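Local coordinates for STING-associated CdnE c-di-GMP synthase (Flavobacteriaceae, PDB 6WT8), which probably joins two GTP molecules into the second messenger cyclic di-GMP, as a CD-NTase that signals to a bacterial STING effector in CBASS anti-phage defence, at residues A75-S80 with L167-T172; N255-L260 with H280-C285. All coordinates share one frame; numbering follows the deposited sequence.

Contact 1. Residues A75-S80 with L167-T172; sequences AHLKKS and LVLSST
Leu77 and Val168 bring their CA atoms nearest, 7.2 Å apart, while the short axes of helix segments 75-80 and 167-172 approach to 9.9 Å, their N-to-C directions 131° apart. This is helix-helix packing against the mixed beta-sheet of what is, by family, a nucleotidyltransferase domain; helix 60-81 and helix 154-172 meet here. Nearest the sheet, Leu77 and Leu169 cross at about a right angle, and CD2 of Leu77 reaches CG of Leu169 at 4.0 Å. Leu77 also touches Phe87, Leu107 and Gln109 on the sheet strands, while Leu169 rests on Ile184 and Val186, so the buried leucine pair joins both helices to the sheet. Val168 packs differently: its CG2 meets Ser80 OG at 3.3 Å, a close polar-apolar approach. His76 and Thr172 approach tip to tip, and Thr172 CG2 sits 3.5 Å from the centroid of the His76 ring, over its face and 16° off the normal, displaced toward the rim and nearest NE2, a CH-pi contact. That methyl can face the ring because it lies anti to the backbone N of Thr172, which puts OG1 beside that nitrogen. The hydroxyl is engaged within its own segment: Thr172 OG1 donates to Val168 O at 2.9 Å, while Ser171 OG donates to the same oxygen from the opposite face of the carbonyl plane.

Contact 2. Residues N255-L260 with H280-C285; sequences NMIRFL and HINAIC
Ile257 meets Cys285 and Asn282 with two different branches: CG1, anti to its carbonyl carbon at a chi1 of -74°, packs on Cys285 CB at 3.7 Å, while CG2, anti to the backbone N, faces Asn282. In Cys285 a chi1 of -66° sets SG anti to the carbonyl carbon, and the sulfur lies 3.9 Å from Leu260 CD1 and 4.1 Å from CB of the selenomethionine Met256. Met256, Ile257 and Leu260 line the side of the cysteine that faces their helix. The setting is helix-to-helix packing, helix 253-266 against helix 278-287, with short axes 9.4 Å apart and directions 138° apart; helix 300-314 adds Leu305 against Met256 and Leu260. Farther along, Ile281 CG2 touches Leu260 CB at 3.9 Å and comes equally near Ile257 O. Asn282 starts out pointing away from the other helix, yet its side chain crosses that of Ile257 at about a right angle, bringing OD1 to 3.4 Å from Ile257 CG2. An alanine in place of Ile257 would probably open a gap beside Cys285 CB and leave the Asn282 amide freer to turn. Leu260 CD1 also comes within 4.2 Å of Ile281 CG2.

In the fold
Both contacts pair helix segments that cross with opposed senses, well short of antiparallel; they share no element and lie in series, their centres about 37 Å apart and nearest atoms about 24 Å. Contact 1 is peripheral, centred about 27 Å from the chain centre, with two of six touching residues buried; contact 2 is centred about 10 Å from it, with five of six buried. Chemistry follows position: 75-80 with 167-172 combines leucines facing the sheet with Val168, Ser80, His76 and Thr172 on the partly exposed side, whereas 255-260 with 280-285 is mainly aliphatic and sulfur packing among helices. The buried pair covers more surface, 353 Å² against 282 Å². Neither has a hydrogen bond between its segments.

Contact 1. Residues A75-S80 with L167-T172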
loop_
_atom_site.group_PDB
_atom_site.type_symbol
_atom_site.label_atom_id
_atom_site.label_comp_id
_atom_site.label_asym_id
_atom_site.label_seq_id
_atom_site.Cartn_x
_atom_site.Cartn_y
_atom_site.Cartn_z
ATOM N N ALA A 75 20.081 -5.342 9.903
ATOM C CA ALA A 75 21.428 -5.892 10.103
ATOM C C ALA A 75 21.577 -6.475 11.510
ATOM O O ALA A 75 22.173 -7.542 11.695
ATOM C CB ALA A 75 22.489 -4.815 9.882
ATOM N N HIS A 76 21.014 -5.805 12.516
ATOM C CA HIS A 76 21.082 -6.344 13.879
ATOM C C HIS A 76 20.287 -7.642 14.016
ATOM O O HIS A 76 20.752 -8.621 14.630
ATOM C CB HIS A 76 20.557 -5.306 14.874
ATOM C CG HIS A 76 21.441 -4.119 15.012
ATOM N ND1 HIS A 76 22.678 -4.193 15.626
ATOM C CD2 HIS A 76 21.299 -2.835 14.596
ATOM C CE1 HIS A 76 23.266 -3.004 15.571
ATOM N NE2 HIS A 76 22.462 -2.167 14.933
ATOM N N LEU A 77 19.057 -7.669 13.476
ATOM C CA LEU A 77 18.254 -8.863 13.600
ATOM C C LEU A 77 18.857 -10.000 12.783
ATOM O O LEU A 77 18.778 -11.157 13.191
ATOM C CB LEU A 77 16.837 -8.558 13.112
ATOM C CG LEU A 77 16.097 -7.450 13.826
ATOM C CD1 LEU A 77 14.777 -7.223 13.124
ATOM C CD2 LEU A 77 15.761 -7.987 15.251
ATOM N N LYS A 78 19.494 -9.689 11.650
ATOM C CA LYS A 78 20.084 -10.738 10.804
ATOM C C LYS A 78 21.310 -11.341 11.470
ATOM O O LYS A 78 21.476 -12.560 11.466
ATOM C CB LYS A 78 20.453 -10.162 9.433
ATOM C CG LYS A 78 21.037 -11.190 8.519
ATOM C CD LYS A 78 21.281 -10.604 7.092
ATOM C CE LYS A 78 20.035 -10.585 6.331
ATOM N NZ LYS A 78 20.384 -10.528 4.826
ATOM N N LYS A 79 22.133 -10.498 12.113
ATOM C CA LYS A 79 23.265 -11.053 12.853
ATOM C C LYS A 79 22.778 -11.963 13.990
ATOM O O LYS A 79 23.376 -13.011 14.251
ATOM C CB LYS A 79 24.114 -9.904 13.390
ATOM C CG LYS A 79 25.495 -10.435 13.945
ATOM C CD LYS A 79 26.367 -9.261 14.406
ATOM C CE LYS A 79 27.752 -9.754 14.856
ATOM N NZ LYS A 79 27.592 -10.616 16.044
ATOM N N SER A 80 21.685 -11.581 14.662
ATOM C CA SER A 80 21.146 -12.344 15.792
ATOM C C SER A 80 20.534 -13.669 15.373
ATOM O O SER A 80 20.793 -14.693 16.026
ATOM C CB SER A 80 20.119 -11.452 16.528
ATOM O OG SER A 80 19.318 -12.211 17.405
ATOM N N LEU A 167 15.044 -8.542 22.866
ATOM C CA LEU A 167 16.306 -8.458 23.592
ATOM C C LEU A 167 17.391 -7.783 22.764
ATOM O O LEU A 167 18.109 -6.912 23.277
ATOM C CB LEU A 167 16.758 -9.881 23.998
ATOM C CG LEU A 167 15.803 -10.495 25.015
ATOM C CD1 LEU A 167 16.149 -12.016 25.143
ATOM C CD2 LEU A 167 15.877 -9.867 26.379
ATOM N N VAL A 168 17.547 -8.196 21.500
ATOM C CA VAL A 168 18.592 -7.608 20.656
ATOM C C VAL A 168 18.332 -6.130 20.433
ATOM O O VAL A 168 19.240 -5.291 20.554
ATOM C CB VAL A 168 18.646 -8.367 19.325
ATOM C CG1 VAL A 168 19.501 -7.588 18.308
ATOM C CG2 VAL A 168 19.222 -9.695 19.575
ATOM N N LEU A 169 17.070 -5.781 20.128
ATOM C CA LEU A 169 16.800 -4.383 19.808
ATOM C C LEU A 169 16.924 -3.508 21.050
ATOM O O LEU A 169 17.419 -2.373 20.978
ATOM C CB LEU A 169 15.407 -4.270 19.155
ATOM C CG LEU A 169 15.348 -4.946 17.778
ATOM C CD1 LEU A 169 13.868 -5.086 17.335
ATOM C CD2 LEU A 169 16.165 -4.184 16.707
ATOM N N SER A 170 16.487 -4.016 22.213
ATOM C CA SER A 170 16.591 -3.217 23.426
ATOM C C SER A 170 18.031 -3.009 23.844
ATOM O O SER A 170 18.317 -2.045 24.561
ATOM C CB SER A 170 15.839 -3.896 24.572
ATOM O OG SER A 170 14.464 -3.906 24.303
ATOM N N SER A 171 18.914 -3.946 23.505
ATOM C CA SER A 171 20.318 -3.775 23.851
ATOM C C SER A 171 21.052 -2.867 22.877
ATOM O O SER A 171 22.145 -2.392 23.205
ATOM C CB SER A 171 21.007 -5.138 23.930
ATOM O OG SER A 171 21.190 -5.728 22.682
ATOM N N THR A 172 20.465 -2.572 21.717
ATOM C CA THR A 172 21.060 -1.780 20.644
ATOM C C THR A 172 20.540 -0.356 20.625
ATOM O O THR A 172 21.321 0.591 20.469
ATOM C CB THR A 172 20.756 -2.426 19.286
ATOM O OG1 THR A 172 21.270 -3.753 19.251
ATOM C CG2 THR A 172 21.351 -1.602 18.133
#

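Contact 2. Residues N255-L260 with H280-C285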
loop_
_atom_site.group_PDB
_atom_site.type_symbol
_atom_site.label_atom_id
_atom_site.label_comp_id
_atom_site.label_asym_id
_atom_site.label_seq_id
_atom_site.Cartn_x
_atom_site.Cartn_y
_atom_site.Cartn_z
ATOM N N ASN A 255 0.075 8.847 -8.920
ATOM C CA ASN A 255 -0.350 10.233 -8.756
ATOM C C ASN A 255 -1.830 10.302 -8.387
ATOM O O ASN A 255 -2.223 11.083 -7.501
ATOM C CB ASN A 255 -0.086 11.015 -10.051
ATOM C CG ASN A 255 1.393 11.141 -10.351
ATOM O OD1 ASN A 255 2.231 11.214 -9.435
ATOM N ND2 ASN A 255 1.720 11.265 -11.639
HETATM N N MSE A 256 -2.659 9.425 -8.985
HETATM C CA MSE A 256 -4.105 9.410 -8.640
HETATM C C MSE A 256 -4.296 8.928 -7.205
HETATM O O MSE A 256 -5.137 9.490 -6.455
HETATM C CB MSE A 256 -4.940 8.529 -9.586
HETATM C CG MSE A 256 -4.982 9.193 -10.933
HETATM SE SE MSE A 256 -6.337 8.311 -12.141
HETATM C CE MSE A 256 -5.848 6.387 -11.809
ATOM N N ILE A 257 -3.532 7.912 -6.789
ATOM C CA ILE A 257 -3.703 7.397 -5.424
ATOM C C ILE A 257 -3.365 8.485 -4.407
ATOM O O ILE A 257 -4.106 8.716 -3.420
ATOM C CB ILE A 257 -2.809 6.170 -5.245
ATOM C CG1 ILE A 257 -3.458 5.001 -6.006
ATOM C CG2 ILE A 257 -2.679 5.793 -3.715
ATOM C CD1 ILE A 257 -2.575 3.755 -6.127
ATOM N N ARG A 258 -2.188 9.126 -4.589
ATOM C CA ARG A 258 -1.762 10.139 -3.617
ATOM C C ARG A 258 -2.729 11.313 -3.614
ATOM O O ARG A 258 -2.994 11.889 -2.561
ATOM C CB ARG A 258 -0.324 10.580 -3.940
ATOM C CG ARG A 258 0.667 9.428 -3.668
ATOM C CD ARG A 258 2.134 9.893 -3.741
ATOM N NE ARG A 258 2.411 10.272 -5.111
ATOM C CZ ARG A 258 3.194 9.629 -5.988
ATOM N NH1 ARG A 258 3.961 8.543 -5.757
ATOM N NH2 ARG A 258 3.253 10.125 -7.194
ATOM N N PHE A 259 -3.219 11.713 -4.798
ATOM C CA PHE A 259 -4.204 12.796 -4.861
ATOM C C PHE A 259 -5.431 12.457 -4.050
ATOM O O PHE A 259 -5.854 13.252 -3.215
ATOM C CB PHE A 259 -4.578 13.034 -6.328
ATOM C CG PHE A 259 -5.622 14.084 -6.549
ATOM C CD1 PHE A 259 -5.373 15.387 -6.260
ATOM C CD2 PHE A 259 -6.785 13.761 -7.151
ATOM C CE1 PHE A 259 -6.357 16.388 -6.478
ATOM C CE2 PHE A 259 -7.757 14.737 -7.381
ATOM C CZ PHE A 259 -7.517 16.057 -7.075
ATOM N N LEU A 260 -6.019 11.267 -4.264
ATOM C CA LEU A 260 -7.257 10.968 -3.517
ATOM C C LEU A 260 -6.991 10.879 -2.013
ATOM O O LEU A 260 -7.832 11.273 -1.195
ATOM C CB LEU A 260 -7.893 9.655 -4.008
ATOM C CG LEU A 260 -8.746 9.610 -5.253
ATOM C CD1 LEU A 260 -9.541 8.254 -5.182
ATOM C CD2 LEU A 260 -9.716 10.799 -5.327
ATOM N N HIS A 280 -8.616 0.818 0.298
ATOM C CA HIS A 280 -9.744 1.004 -0.609
ATOM C C HIS A 280 -9.409 1.998 -1.682
ATOM O O HIS A 280 -9.842 1.824 -2.835
ATOM C CB HIS A 280 -10.987 1.482 0.152
ATOM C CG HIS A 280 -11.320 0.608 1.298
ATOM N ND1 HIS A 280 -10.820 0.846 2.564
ATOM C CD2 HIS A 280 -12.062 -0.538 1.388
ATOM C CE1 HIS A 280 -11.267 -0.099 3.384
ATOM N NE2 HIS A 280 -12.052 -0.924 2.703
ATOM N N ILE A 281 -8.679 3.074 -1.346
ATOM C CA ILE A 281 -8.276 4.045 -2.368
ATOM C C ILE A 281 -7.376 3.378 -3.393
ATOM O O ILE A 281 -7.547 3.571 -4.615
ATOM C CB ILE A 281 -7.569 5.250 -1.704
ATOM C CG1 ILE A 281 -8.639 6.075 -1.019
ATOM C CG2 ILE A 281 -6.891 6.120 -2.786
ATOM C CD1 ILE A 281 -8.089 7.218 -0.159
ATOM N N ASN A 282 -6.443 2.547 -2.919
ATOM C CA ASN A 282 -5.571 1.823 -3.851
ATOM C C ASN A 282 -6.418 1.012 -4.815
ATOM O O ASN A 282 -6.171 1.003 -6.021
ATOM C CB ASN A 282 -4.649 0.857 -3.108
ATOM C CG ASN A 282 -3.572 1.531 -2.277
ATOM O OD1 ASN A 282 -3.260 2.698 -2.460
ATOM N ND2 ASN A 282 -2.998 0.759 -1.322
ATOM N N ALA A 283 -7.381 0.251 -4.268
ATOM C CA ALA A 283 -8.208 -0.640 -5.091
ATOM C C ALA A 283 -9.077 0.131 -6.087
ATOM O O ALA A 283 -9.223 -0.283 -7.243
ATOM C CB ALA A 283 -9.098 -1.510 -4.174
ATOM N N ILE A 284 -9.647 1.262 -5.663
ATOM C CA ILE A 284 -10.500 2.036 -6.576
ATOM C C ILE A 284 -9.647 2.529 -7.743
ATOM O O ILE A 284 -10.056 2.487 -8.927
ATOM C CB ILE A 284 -11.155 3.202 -5.819
ATOM C CG1 ILE A 284 -12.200 2.623 -4.851
ATOM C CG2 ILE A 284 -11.723 4.257 -6.819
ATOM C CD1 ILE A 284 -12.703 3.675 -3.778
ATOM N N CYS A 285 -8.456 3.065 -7.431
ATOM C CA CYS A 285 -7.620 3.600 -8.524
ATOM C C CYS A 285 -7.084 2.497 -9.414
ATOM O O CYS A 285 -7.033 2.655 -10.643
ATOM C CB CYS A 285 -6.491 4.447 -7.964
ATOM S SG CYS A 285 -7.066 5.966 -7.154
#